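PDB 4R0M: McyG protein from Microcystis aeruginosa PCC 7806, which binds phenylalanyl-adenylate in its adenylation domain and probably activates substrates for loading onto the adjoining peptidyl carrier domain in microcystin synthesis. Local coordinates for residues Leu178-Ser183 with Val192-His197; Ala370-Val375 with Leu390-Asn395; Pro383-Gly388 with Tyr424-Glu429. All coordinates share one frame; numbering follows the deposited sequence.

Contacts 1 and 2 are buried antiparallel strand pairs, whereas contact 3 is a partly exposed meeting of a loop with a strand end. Contact 1 belongs to a separate two-stranded hairpin, and apart from backbone bonds it is held by aliphatic side chains. Contacts 2 and 3 share one curled sheet: strands 388-394 and 421-426 are neighbours in it, and Ile374 of contact 2 packs on Gly388 and Leu425 of contact 3. Polar side chains matter in both: in contact 2 an arginine grips a buried glutamine, while in contact 3 an exposed glutamate accepts a weak bond from a turn N-H, beside a sound backbone bond. Contacts 1 and 2 touch where His197 packs on Asn395.

Contact 1: residues Leu178-Ser183 with Val192-His197; sequences LLLFTS and VILTHH
Leu178 with Leu194 and Leu180 with Val192 form antiparallel hydrogen-bonded pairs, with the non-hydrogen-bonded pair Leu179-Ile193 between them and the strand directions 155° apart. Each hydrogen-bonded pair is closed by two backbone bonds, the shortest running from Leu194 N to Leu178 O at 2.8 Å. Between them, Leu179 CA makes a CA-H...O contact of 3.4 Å with Val192 O.

Leu178, Leu180, Val192 and Leu194 share one face. Leu194 CD1 meets Leu180 CD1 at 4.0 Å, a diagonal contact in which the two side chains slant across each other, and it also lies 4.2 Å from CD2 of Leu178, which runs alongside. Val192 CB rests 3.4 Å from Leu180 O. On the face of Leu179 and Ile193, Leu179 has CG anti to the backbone N (chi1 -178°), and its CD1 reaches Ile193 CG1 at 4.0 Å.

The sequence joining the strands carries the glycine- and serine-rich phosphate-binding signature of adenylation domains, and Thr182 at its start touches the bound adenylate. Beyond the strands, Thr195 caps helix 196-210 through Asn198 N, strand 96-99 packs on Leu178-Phe181, and Ile230 of helix 227-240 touches Leu178 and Leu180.

Contact 2: residues Ala370-Val375 with Leu390-Asn395; sequences ATIRIV and LQIQGN
Strands 370-375 and 388-394 are antiparallel neighbours in the curled sheet of the adenylation domain, consistent with the small distorted beta barrel of this family; here Arg373 and Gln391 face each other as a hydrogen-bonded pair. The strand directions differ by 165°, and Thr371-Gln393 forms the other hydrogen-bonded pair. Gln391 N reaches Arg373 O at 2.9 Å, one of four backbone bonds across the contact.

On the face of Arg373 and Gln391, the arginine CG sits between the backbone N and carbonyl carbon (chi1 71°), and the chain then runs extended to NE, crossing Gln391 on a slant. Arg373 NE and NH2 both donate hydrogen bonds to Gln391 OE1, each 2.9 Å long, a side-on grip on one oxygen. The oxygen sits in the guanidinium plane, and the amide is turned from that plane by only 22°. The Val375 side chain crosses that of Gln391 at about a right angle, with CG2 3.4 Å from Gln391 OE1.

The other face is aliphatic: Ile372 CG2 meets Ile392 CG2 at 3.6 Å, and Ile374 CD1 reaches Leu390 CD1 at 4.0 Å.

Gln391 NE2 bonds Thr418 OG1 and Asn379 OD1, which fixes the amide rotation with its oxygen toward Arg373. The guanidinium, also in a cation-pi contact with Trp416, would be expected to polarise that doubly gripped carbonyl.

Contact 3: residues Pro383-Gly388 with Tyr424-Glu429; sequences PEREIG and YLSKGE
Arg385 and Tyr424 lie alongside each other with their side chains pointing the same way, but guanidinium and ring are turned 74° apart. The approach is oblique: Arg385 NH1 is 4.1 Å from Tyr424 CE2, while Arg385 CA comes to 3.8 Å from Tyr424 CD2. The bend at chi2 (-76°) brings Arg385 CD to 3.4 Å from Ser426 OG, which sits at the edge of the guanidinium, and the further bend at chi3 turns that group. At CD1, across the ring from CD2, Ile387 crosses on a slant, its CD1 3.7 Å from Tyr424 CD1. Between these two neighbours, Glu386 O approaches Tyr424 CB at 3.4 Å.

Two turns frame the contact. Pro383-Glu386 is a type II beta turn, and from it Arg385 N donates to Leu425 O at 3.0 Å. Ser426-Glu429 is a type I' turn closing the hairpin of strands 421-426 and 429-435, with backbone bonds both ways between Ser426 and Glu429. Glu384 extends over this hairpin end, its CB 3.3 Å from Leu425 O, and its OE1 accepts a weak bond from Lys427 N. Leu425 points to the other side of the strand and packs on Ile372 and Ile374, while the Tyr424 ring stacks with Phe431.

Contact 1: residues Leu178-Ser183 with Val192-His197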
ATOM      1  N   LEU A 178     -11.844   0.093 -12.502  1.00 28.75           N
ATOM      2  CA  LEU A 178     -11.536  -0.015 -11.083  1.00 28.42           C
ATOM      3  C   LEU A 178     -11.560   1.350 -10.408  1.00 28.51           C
ATOM      4  O   LEU A 178     -10.962   2.310 -10.900  1.00 28.47           O
ATOM      5  CB  LEU A 178     -10.168  -0.681 -10.894  1.00 27.96           C
ATOM      6  CG  LEU A 178      -9.630  -0.958  -9.485  1.00 27.76           C
ATOM      7  CD1 LEU A 178     -10.520  -1.920  -8.706  1.00 27.09           C
ATOM      8  CD2 LEU A 178      -8.211  -1.497  -9.586  1.00 27.11           C
ATOM      9  N   LEU A 179     -12.262   1.426  -9.283  1.00 28.57           N
ATOM     10  CA  LEU A 179     -12.337   2.655  -8.502  1.00 28.91           C
ATOM     11  C   LEU A 179     -11.782   2.415  -7.101  1.00 28.84           C
ATOM     12  O   LEU A 179     -12.352   1.647  -6.326  1.00 28.59           O
ATOM     13  CB  LEU A 179     -13.781   3.169  -8.453  1.00 28.88           C
ATOM     14  CG  LEU A 179     -14.113   4.472  -7.717  1.00 29.29           C
ATOM     15  CD1 LEU A 179     -13.316   5.656  -8.243  1.00 29.35           C
ATOM     16  CD2 LEU A 179     -15.604   4.750  -7.824  1.00 29.74           C
ATOM     17  N   LEU A 180     -10.659   3.066  -6.796  1.00 28.79           N
ATOM     18  CA  LEU A 180      -9.985   2.902  -5.507  1.00 29.72           C
ATOM     19  C   LEU A 180      -9.912   4.209  -4.721  1.00 30.32           C
ATOM     20  O   LEU A 180      -9.287   5.179  -5.161  1.00 30.04           O
ATOM     21  CB  LEU A 180      -8.574   2.330  -5.698  1.00 29.05           C
ATOM     22  CG  LEU A 180      -8.427   0.894  -6.207  1.00 28.80           C
ATOM     23  CD1 LEU A 180      -7.041   0.687  -6.796  1.00 28.45           C
ATOM     24  CD2 LEU A 180      -8.697  -0.109  -5.098  1.00 28.29           C
ATOM     25  N   PHE A 181     -10.548   4.219  -3.553  1.00 31.48           N
ATOM     26  CA  PHE A 181     -10.571   5.395  -2.693  1.00 32.89           C
ATOM     27  C   PHE A 181      -9.388   5.416  -1.737  1.00 34.53           C
ATOM     28  O   PHE A 181      -9.124   4.435  -1.042  1.00 34.75           O
ATOM     29  CB  PHE A 181     -11.882   5.462  -1.905  1.00 32.57           C
ATOM     30  CG  PHE A 181     -13.041   5.990  -2.701  1.00 32.19           C
ATOM     31  CD1 PHE A 181     -13.794   5.142  -3.511  1.00 32.03           C
ATOM     32  CD2 PHE A 181     -13.390   7.334  -2.635  1.00 32.01           C
ATOM     33  CE1 PHE A 181     -14.865   5.629  -4.244  1.00 31.74           C
ATOM     34  CE2 PHE A 181     -14.461   7.826  -3.366  1.00 32.02           C
ATOM     35  CZ  PHE A 181     -15.199   6.972  -4.172  1.00 31.95           C
ATOM     36  N   THR A 182      -8.672   6.537  -1.722  1.00 37.43           N
ATOM     37  CA  THR A 182      -7.616   6.782  -0.745  1.00 40.96           C
ATOM     38  C   THR A 182      -8.073   7.864   0.227  1.00 45.00           C
ATOM     39  O   THR A 182      -8.780   8.798  -0.166  1.00 46.33           O
ATOM     40  CB  THR A 182      -6.309   7.249  -1.414  1.00 40.58           C
ATOM     41  OG1 THR A 182      -6.586   8.341  -2.299  1.00 40.33           O
ATOM     42  CG2 THR A 182      -5.667   6.120  -2.202  1.00 40.18           C
ATOM     43  N   SER A 183      -7.677   7.733   1.492  1.00 49.68           N
ATOM     44  CA  SER A 183      -7.971   8.758   2.493  1.00 53.62           C
ATOM     45  C   SER A 183      -7.045   9.950   2.297  1.00 57.08           C
ATOM     46  O   SER A 183      -5.821   9.800   2.258  1.00 57.58           O
ATOM     47  CB  SER A 183      -7.831   8.204   3.915  1.00 54.05           C
ATOM     48  OG  SER A 183      -8.951   7.413   4.275  1.00 54.45           O
ATOM     49  N   VAL A 192      -9.905   7.318  -6.943  1.00 30.50           N
ATOM     50  CA  VAL A 192      -9.058   7.182  -8.123  1.00 29.99           C
ATOM     51  C   VAL A 192      -9.723   6.293  -9.172  1.00 29.51           C
ATOM     52  O   VAL A 192     -10.010   5.123  -8.916  1.00 29.34           O
ATOM     53  CB  VAL A 192      -7.658   6.637  -7.763  1.00 29.84           C
ATOM     54  CG1 VAL A 192      -6.797   6.510  -9.012  1.00 29.66           C
ATOM     55  CG2 VAL A 192      -6.978   7.537  -6.738  1.00 29.45           C
ATOM     56  N   ILE A 193      -9.980   6.867 -10.346  1.00 28.94           N
ATOM     57  CA  ILE A 193     -10.543   6.127 -11.472  1.00 28.72           C
ATOM     58  C   ILE A 193      -9.416   5.474 -12.266  1.00 28.32           C
ATOM     59  O   ILE A 193      -8.486   6.150 -12.712  1.00 28.33           O
ATOM     60  CB  ILE A 193     -11.391   7.034 -12.400  1.00 29.09           C
ATOM     61  CG1 ILE A 193     -12.602   7.601 -11.644  1.00 29.11           C
ATOM     62  CG2 ILE A 193     -11.852   6.268 -13.636  1.00 28.71           C
ATOM     63  CD1 ILE A 193     -13.303   8.745 -12.353  1.00 28.82           C
ATOM     64  N   LEU A 194      -9.497   4.158 -12.427  1.00 27.79           N
ATOM     65  CA  LEU A 194      -8.518   3.422 -13.218  1.00 27.37           C
ATOM     66  C   LEU A 194      -9.185   2.651 -14.350  1.00 27.41           C
ATOM     67  O   LEU A 194     -10.069   1.818 -14.126  1.00 27.45           O
ATOM     68  CB  LEU A 194      -7.681   2.486 -12.339  1.00 26.84           C
ATOM     69  CG  LEU A 194      -6.843   3.105 -11.211  1.00 26.67           C
ATOM     70  CD1 LEU A 194      -6.151   2.014 -10.410  1.00 26.36           C
ATOM     71  CD2 LEU A 194      -5.824   4.104 -11.743  1.00 26.39           C
ATOM     72  N   THR A 195      -8.757   2.954 -15.570  1.00 27.34           N
ATOM     73  CA  THR A 195      -9.263   2.291 -16.764  1.00 27.48           C
ATOM     74  C   THR A 195      -8.487   0.999 -17.000  1.00 27.77           C
ATOM     75  O   THR A 195      -7.439   0.780 -16.381  1.00 27.87           O
ATOM     76  CB  THR A 195      -9.133   3.204 -18.000  1.00 27.18           C
ATOM     77  OG1 THR A 195      -7.749   3.480 -18.246  1.00 27.12           O
ATOM     78  CG2 THR A 195      -9.872   4.516 -17.781  1.00 26.61           C
ATOM     79  N   HIS A 196      -9.005   0.147 -17.886  1.00 27.79           N
ATOM     80  CA  HIS A 196      -8.277  -1.036 -18.351  1.00 28.00           C
ATOM     81  C   HIS A 196      -6.947  -0.623 -18.907  1.00 28.25           C
ATOM     82  O   HIS A 196      -5.920  -1.237 -18.612  1.00 28.19           O
ATOM     83  CB  HIS A 196      -9.052  -1.768 -19.445  1.00 28.07           C
ATOM     84  CG  HIS A 196     -10.449  -2.172 -19.049  1.00 27.44           C
ATOM     85  ND1 HIS A 196     -10.741  -3.395 -18.574  1.00 27.44           N
ATOM     86  CD2 HIS A 196     -11.651  -1.469 -19.090  1.00 27.24           C
ATOM     87  CE1 HIS A 196     -12.060  -3.473 -18.317  1.00 27.27           C
ATOM     88  NE2 HIS A 196     -12.615  -2.294 -18.633  1.00 27.29           N
ATOM     89  N   HIS A 197      -6.966   0.435 -19.717  1.00 29.04           N
ATOM     90  CA  HIS A 197      -5.768   0.948 -20.370  1.00 29.61           C
ATOM     91  C   HIS A 197      -4.756   1.464 -19.386  1.00 29.41           C
ATOM     92  O   HIS A 197      -3.559   1.282 -19.596  1.00 29.53           O
ATOM     93  CB  HIS A 197      -6.127   2.019 -21.396  1.00 30.59           C
ATOM     94  CG  HIS A 197      -4.983   2.390 -22.312  1.00 31.55           C
ATOM     95  ND1 HIS A 197      -4.459   1.526 -23.203  1.00 31.97           N
ATOM     96  CD2 HIS A 197      -4.272   3.579 -22.452  1.00 32.23           C
ATOM     97  CE1 HIS A 197      -3.461   2.128 -23.877  1.00 32.58           C
ATOM     98  NE2 HIS A 197      -3.347   3.385 -23.417  1.00 32.64           N
TER

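Contact 2: residues Ala370-Val375 with Leu390-Asn395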
ATOM      1  N   ALA A 370       5.923   6.108 -19.454  1.00 39.43           N
ATOM      2  CA  ALA A 370       5.811   7.062 -18.355  1.00 40.18           C
ATOM      3  C   ALA A 370       6.904   8.129 -18.374  1.00 41.08           C
ATOM      4  O   ALA A 370       8.045   7.863 -18.761  1.00 41.02           O
ATOM      5  CB  ALA A 370       5.808   6.330 -17.022  1.00 39.37           C
ATOM      6  N   THR A 371       6.536   9.335 -17.947  1.00 42.14           N
ATOM      7  CA  THR A 371       7.483  10.438 -17.786  1.00 43.33           C
ATOM      8  C   THR A 371       7.309  11.074 -16.408  1.00 43.26           C
ATOM      9  O   THR A 371       6.183  11.303 -15.961  1.00 43.99           O
ATOM     10  CB  THR A 371       7.296  11.512 -18.880  1.00 43.74           C
ATOM     11  OG1 THR A 371       7.144  10.877 -20.156  1.00 44.27           O
ATOM     12  CG2 THR A 371       8.495  12.456 -18.926  1.00 43.61           C
ATOM     13  N   ILE A 372       8.427  11.342 -15.737  1.00 43.75           N
ATOM     14  CA  ILE A 372       8.413  12.006 -14.429  1.00 43.87           C
ATOM     15  C   ILE A 372       9.281  13.267 -14.431  1.00 45.16           C
ATOM     16  O   ILE A 372      10.249  13.363 -15.191  1.00 45.45           O
ATOM     17  CB  ILE A 372       8.829  11.057 -13.276  1.00 43.46           C
ATOM     18  CG1 ILE A 372      10.279  10.582 -13.431  1.00 43.28           C
ATOM     19  CG2 ILE A 372       7.877   9.868 -13.185  1.00 43.36           C
ATOM     20  CD1 ILE A 372      10.819   9.852 -12.218  1.00 43.06           C
ATOM     21  N   ARG A 373       8.924  14.233 -13.583  1.00 46.25           N
ATOM     22  CA  ARG A 373       9.684  15.480 -13.461  1.00 46.78           C
ATOM     23  C   ARG A 373       9.621  16.091 -12.057  1.00 47.57           C
ATOM     24  O   ARG A 373       8.701  15.813 -11.281  1.00 46.80           O
ATOM     25  CB  ARG A 373       9.235  16.501 -14.517  1.00 47.02           C
ATOM     26  CG  ARG A 373       7.858  17.104 -14.287  1.00 47.34           C
ATOM     27  CD  ARG A 373       7.515  18.111 -15.369  1.00 47.64           C
ATOM     28  NE  ARG A 373       6.371  18.943 -15.002  1.00 48.56           N
ATOM     29  CZ  ARG A 373       5.827  19.869 -15.789  1.00 49.30           C
ATOM     30  NH1 ARG A 373       6.311  20.089 -17.006  1.00 49.80           N
ATOM     31  NH2 ARG A 373       4.792  20.575 -15.358  1.00 49.07           N
ATOM     32  N   ILE A 374      10.616  16.923 -11.751  1.00 48.27           N
ATOM     33  CA  ILE A 374      10.700  17.641 -10.483  1.00 48.45           C
ATOM     34  C   ILE A 374      10.644  19.142 -10.765  1.00 49.93           C
ATOM     35  O   ILE A 374      11.538  19.693 -11.416  1.00 50.48           O
ATOM     36  CB  ILE A 374      11.998  17.282  -9.717  1.00 47.81           C
ATOM     37  CG1 ILE A 374      12.026  15.792  -9.330  1.00 47.68           C
ATOM     38  CG2 ILE A 374      12.195  18.181  -8.502  1.00 47.21           C
ATOM     39  CD1 ILE A 374      10.974  15.347  -8.329  1.00 47.43           C
ATOM     40  N   VAL A 375       9.587  19.792 -10.280  1.00 51.05           N
ATOM     41  CA  VAL A 375       9.357  21.215 -10.548  1.00 52.16           C
ATOM     42  C   VAL A 375       9.354  22.077  -9.283  1.00 54.17           C
ATOM     43  O   VAL A 375       9.237  21.564  -8.166  1.00 54.00           O
ATOM     44  CB  VAL A 375       8.035  21.454 -11.323  1.00 51.38           C
ATOM     45  CG1 VAL A 375       8.110  20.849 -12.717  1.00 51.01           C
ATOM     46  CG2 VAL A 375       6.839  20.909 -10.553  1.00 51.07           C
ATOM     47  N   LEU A 390       7.150  16.398  -7.214  1.00 43.71           N
ATOM     48  CA  LEU A 390       7.128  15.336  -8.217  1.00 42.28           C
ATOM     49  C   LEU A 390       5.841  15.358  -9.028  1.00 41.44           C
ATOM     50  O   LEU A 390       4.741  15.340  -8.470  1.00 41.53           O
ATOM     51  CB  LEU A 390       7.323  13.961  -7.564  1.00 41.62           C
ATOM     52  CG  LEU A 390       7.217  12.707  -8.447  1.00 41.32           C
ATOM     53  CD1 LEU A 390       8.347  12.619  -9.463  1.00 40.61           C
ATOM     54  CD2 LEU A 390       7.181  11.455  -7.587  1.00 40.48           C
ATOM     55  N   GLN A 391       5.991  15.397 -10.348  1.00 41.10           N
ATOM     56  CA  GLN A 391       4.854  15.337 -11.264  1.00 41.01           C
ATOM     57  C   GLN A 391       5.036  14.206 -12.273  1.00 40.29           C
ATOM     58  O   GLN A 391       6.137  13.986 -12.785  1.00 40.13           O
ATOM     59  CB  GLN A 391       4.644  16.678 -11.972  1.00 41.45           C
ATOM     60  CG  GLN A 391       4.136  17.780 -11.052  1.00 42.20           C
ATOM     61  CD  GLN A 391       3.989  19.126 -11.740  1.00 42.76           C
ATOM     62  OE1 GLN A 391       4.654  19.409 -12.739  1.00 43.60           O
ATOM     63  NE2 GLN A 391       3.117  19.969 -11.200  1.00 42.29           N
ATOM     64  N   ILE A 392       3.949  13.487 -12.541  1.00 39.66           N
ATOM     65  CA  ILE A 392       3.996  12.275 -13.362  1.00 38.71           C
ATOM     66  C   ILE A 392       2.966  12.296 -14.495  1.00 38.67           C
ATOM     67  O   ILE A 392       1.928  12.951 -14.386  1.00 39.09           O
ATOM     68  CB  ILE A 392       3.814  10.994 -12.502  1.00 37.95           C
ATOM     69  CG1 ILE A 392       2.435  10.966 -11.823  1.00 37.20           C
ATOM     70  CG2 ILE A 392       4.929  10.874 -11.471  1.00 37.13           C
ATOM     71  CD1 ILE A 392       2.082   9.640 -11.178  1.00 36.90           C
ATOM     72  N   GLN A 393       3.268  11.583 -15.578  1.00 38.53           N
ATOM     73  CA  GLN A 393       2.337  11.427 -16.702  1.00 38.61           C
ATOM     74  C   GLN A 393       2.548  10.103 -17.442  1.00 37.50           C
ATOM     75  O   GLN A 393       3.565   9.431 -17.255  1.00 37.11           O
ATOM     76  CB  GLN A 393       2.426  12.613 -17.676  1.00 39.64           C
ATOM     77  CG  GLN A 393       3.717  12.689 -18.482  1.00 41.28           C
ATOM     78  CD  GLN A 393       3.673  13.727 -19.591  1.00 42.41           C
ATOM     79  OE1 GLN A 393       2.666  14.412 -19.786  1.00 43.69           O
ATOM     80  NE2 GLN A 393       4.772  13.847 -20.329  1.00 43.01           N
ATOM     81  N   GLY A 394       1.580   9.737 -18.277  1.00 36.88           N
ATOM     82  CA  GLY A 394       1.640   8.498 -19.047  1.00 35.52           C
ATOM     83  C   GLY A 394       0.335   7.729 -19.001  1.00 34.97           C
ATOM     84  O   GLY A 394      -0.553   8.039 -18.203  1.00 34.62           O
ATOM     85  N   ASN A 395       0.230   6.715 -19.855  1.00 34.61           N
ATOM     86  CA  ASN A 395      -0.979   5.901 -19.962  1.00 34.55           C
ATOM     87  C   ASN A 395      -1.346   5.135 -18.691  1.00 34.12           C
ATOM     88  O   ASN A 395      -2.511   4.792 -18.496  1.00 33.56           O
ATOM     89  CB  ASN A 395      -0.877   4.936 -21.147  1.00 35.74           C
ATOM     90  CG  ASN A 395      -1.031   5.631 -22.489  1.00 36.50           C
ATOM     91  OD1 ASN A 395      -1.543   6.747 -22.572  1.00 37.23           O
ATOM     92  ND2 ASN A 395      -0.592   4.964 -23.550  1.00 36.59           N
TER

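Contact 3: residues Pro383-Gly388 with Tyr424-Glu429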
ATOM      1  N   PRO A 383      16.781  22.062 -11.936  1.00 63.80           N
ATOM      2  CA  PRO A 383      18.005  21.312 -12.225  1.00 62.97           C
ATOM      3  C   PRO A 383      18.127  20.070 -11.345  1.00 62.26           C
ATOM      4  O   PRO A 383      17.584  20.039 -10.238  1.00 61.72           O
ATOM      5  CB  PRO A 383      19.123  22.313 -11.897  1.00 62.69           C
ATOM      6  CG  PRO A 383      18.487  23.355 -11.038  1.00 62.99           C
ATOM      7  CD  PRO A 383      17.074  23.446 -11.521  1.00 63.48           C
ATOM      8  N   GLU A 384      18.833  19.060 -11.845  1.00 61.92           N
ATOM      9  CA  GLU A 384      19.010  17.796 -11.130  1.00 61.96           C
ATOM     10  C   GLU A 384      19.693  17.988  -9.777  1.00 61.56           C
ATOM     11  O   GLU A 384      20.487  18.914  -9.600  1.00 61.81           O
ATOM     12  CB  GLU A 384      19.805  16.802 -11.983  1.00 62.60           C
ATOM     13  CG  GLU A 384      19.066  16.309 -13.221  1.00 63.91           C
ATOM     14  CD  GLU A 384      19.634  15.016 -13.779  1.00 64.73           C
ATOM     15  OE1 GLU A 384      20.872  14.844 -13.772  1.00 65.02           O
ATOM     16  OE2 GLU A 384      18.834  14.168 -14.231  1.00 65.24           O
ATOM     17  N   ARG A 385      19.363  17.108  -8.831  1.00 60.86           N
ATOM     18  CA  ARG A 385      19.971  17.071  -7.488  1.00 60.46           C
ATOM     19  C   ARG A 385      19.374  18.047  -6.460  1.00 59.19           C
ATOM     20  O   ARG A 385      19.828  18.085  -5.313  1.00 58.94           O
ATOM     21  CB  ARG A 385      21.507  17.223  -7.545  1.00 61.69           C
ATOM     22  CG  ARG A 385      22.255  16.116  -8.282  1.00 62.39           C
ATOM     23  CD  ARG A 385      22.368  14.839  -7.461  1.00 63.10           C
ATOM     24  NE  ARG A 385      23.124  15.029  -6.223  1.00 63.87           N
ATOM     25  CZ  ARG A 385      23.365  14.071  -5.330  1.00 63.81           C
ATOM     26  NH1 ARG A 385      22.915  12.838  -5.525  1.00 63.88           N
ATOM     27  NH2 ARG A 385      24.059  14.347  -4.235  1.00 64.70           N
ATOM     28  N   GLU A 386      18.368  18.829  -6.854  1.00 58.47           N
ATOM     29  CA  GLU A 386      17.679  19.706  -5.890  1.00 58.58           C
ATOM     30  C   GLU A 386      16.185  19.403  -5.735  1.00 56.66           C
ATOM     31  O   GLU A 386      15.507  19.045  -6.701  1.00 56.53           O
ATOM     32  CB  GLU A 386      17.952  21.195  -6.157  1.00 60.53           C
ATOM     33  CG  GLU A 386      17.259  21.807  -7.364  1.00 62.05           C
ATOM     34  CD  GLU A 386      17.490  23.306  -7.450  1.00 64.27           C
ATOM     35  OE1 GLU A 386      18.648  23.722  -7.680  1.00 64.88           O
ATOM     36  OE2 GLU A 386      16.515  24.072  -7.288  1.00 64.54           O
ATOM     37  N   ILE A 387      15.692  19.570  -4.508  1.00 54.63           N
ATOM     38  CA  ILE A 387      14.341  19.155  -4.111  1.00 52.30           C
ATOM     39  C   ILE A 387      13.236  19.981  -4.775  1.00 51.81           C
ATOM     40  O   ILE A 387      13.352  21.200  -4.911  1.00 52.71           O
ATOM     41  CB  ILE A 387      14.149  19.215  -2.570  1.00 51.62           C
ATOM     42  CG1 ILE A 387      15.439  18.847  -1.811  1.00 51.04           C
ATOM     43  CG2 ILE A 387      12.964  18.359  -2.128  1.00 51.51           C
ATOM     44  CD1 ILE A 387      15.859  17.392  -1.886  1.00 49.74           C
ATOM     45  N   GLY A 388      12.170  19.296  -5.182  1.00 50.56           N
ATOM     46  CA  GLY A 388      10.976  19.933  -5.734  1.00 49.77           C
ATOM     47  C   GLY A 388       9.784  18.990  -5.737  1.00 48.82           C
ATOM     48  O   GLY A 388       9.867  17.870  -5.221  1.00 47.35           O
ATOM     49  N   TYR A 424      13.979  14.614  -5.792  1.00 43.97           N
ATOM     50  CA  TYR A 424      14.854  15.096  -6.856  1.00 44.69           C
ATOM     51  C   TYR A 424      15.202  13.988  -7.840  1.00 45.90           C
ATOM     52  O   TYR A 424      15.045  12.801  -7.537  1.00 46.96           O
ATOM     53  CB  TYR A 424      16.135  15.715  -6.274  1.00 43.36           C
ATOM     54  CG  TYR A 424      17.015  14.751  -5.501  1.00 42.18           C
ATOM     55  CD1 TYR A 424      16.830  14.553  -4.135  1.00 41.77           C
ATOM     56  CD2 TYR A 424      18.042  14.048  -6.136  1.00 41.93           C
ATOM     57  CE1 TYR A 424      17.635  13.676  -3.424  1.00 41.76           C
ATOM     58  CE2 TYR A 424      18.851  13.169  -5.433  1.00 41.15           C
ATOM     59  CZ  TYR A 424      18.644  12.987  -4.078  1.00 41.27           C
ATOM     60  OH  TYR A 424      19.440  12.118  -3.373  1.00 41.38           O
ATOM     61  N   LEU A 425      15.677  14.388  -9.014  1.00 47.02           N
ATOM     62  CA  LEU A 425      16.163  13.450 -10.016  1.00 48.41           C
ATOM     63  C   LEU A 425      17.679  13.538 -10.134  1.00 49.34           C
ATOM     64  O   LEU A 425      18.254  14.624 -10.051  1.00 51.06           O
ATOM     65  CB  LEU A 425      15.503  13.715 -11.371  1.00 48.70           C
ATOM     66  CG  LEU A 425      13.984  13.532 -11.430  1.00 49.14           C
ATOM     67  CD1 LEU A 425      13.430  14.068 -12.739  1.00 48.97           C
ATOM     68  CD2 LEU A 425      13.591  12.074 -11.230  1.00 48.86           C
ATOM     69  N   SER A 426      18.317  12.384 -10.310  1.00 49.68           N
ATOM     70  CA  SER A 426      19.764  12.306 -10.463  1.00 50.19           C
ATOM     71  C   SER A 426      20.105  11.221 -11.476  1.00 50.45           C
ATOM     72  O   SER A 426      19.945  10.027 -11.199  1.00 49.88           O
ATOM     73  CB  SER A 426      20.435  12.025  -9.114  1.00 50.83           C
ATOM     74  OG  SER A 426      21.846  11.960  -9.243  1.00 51.12           O
ATOM     75  N   LYS A 427      20.564  11.654 -12.652  1.00 50.80           N
ATOM     76  CA  LYS A 427      20.900  10.759 -13.769  1.00 50.34           C
ATOM     77  C   LYS A 427      19.703   9.905 -14.200  1.00 49.66           C
ATOM     78  O   LYS A 427      19.852   8.739 -14.575  1.00 49.69           O
ATOM     79  CB  LYS A 427      22.118   9.882 -13.430  1.00 50.68           C
ATOM     80  CG  LYS A 427      23.412  10.658 -13.233  1.00 52.21           C
ATOM     81  CD  LYS A 427      24.530   9.762 -12.719  1.00 53.42           C
ATOM     82  CE  LYS A 427      25.823  10.544 -12.545  1.00 54.33           C
ATOM     83  NZ  LYS A 427      26.917   9.715 -11.966  1.00 54.18           N
ATOM     84  N   GLY A 428      18.513  10.499 -14.134  1.00 48.70           N
ATOM     85  CA  GLY A 428      17.281   9.824 -14.532  1.00 48.42           C
ATOM     86  C   GLY A 428      16.583   9.016 -13.448  1.00 47.45           C
ATOM     87  O   GLY A 428      15.463   8.547 -13.648  1.00 48.18           O
ATOM     88  N   GLU A 429      17.240   8.851 -12.301  1.00 45.77           N
ATOM     89  CA  GLU A 429      16.688   8.065 -11.199  1.00 45.32           C
ATOM     90  C   GLU A 429      15.916   8.937 -10.205  1.00 44.21           C
ATOM     91  O   GLU A 429      16.353  10.039  -9.867  1.00 44.28           O
ATOM     92  CB  GLU A 429      17.800   7.291 -10.486  1.00 46.20           C
ATOM     93  CG  GLU A 429      18.404   6.168 -11.314  1.00 46.92           C
ATOM     94  CD  GLU A 429      19.701   5.630 -10.735  1.00 48.60           C
ATOM     95  OE1 GLU A 429      19.746   5.314  -9.525  1.00 48.75           O
ATOM     96  OE2 GLU A 429      20.683   5.513 -11.499  1.00 49.85           O
TER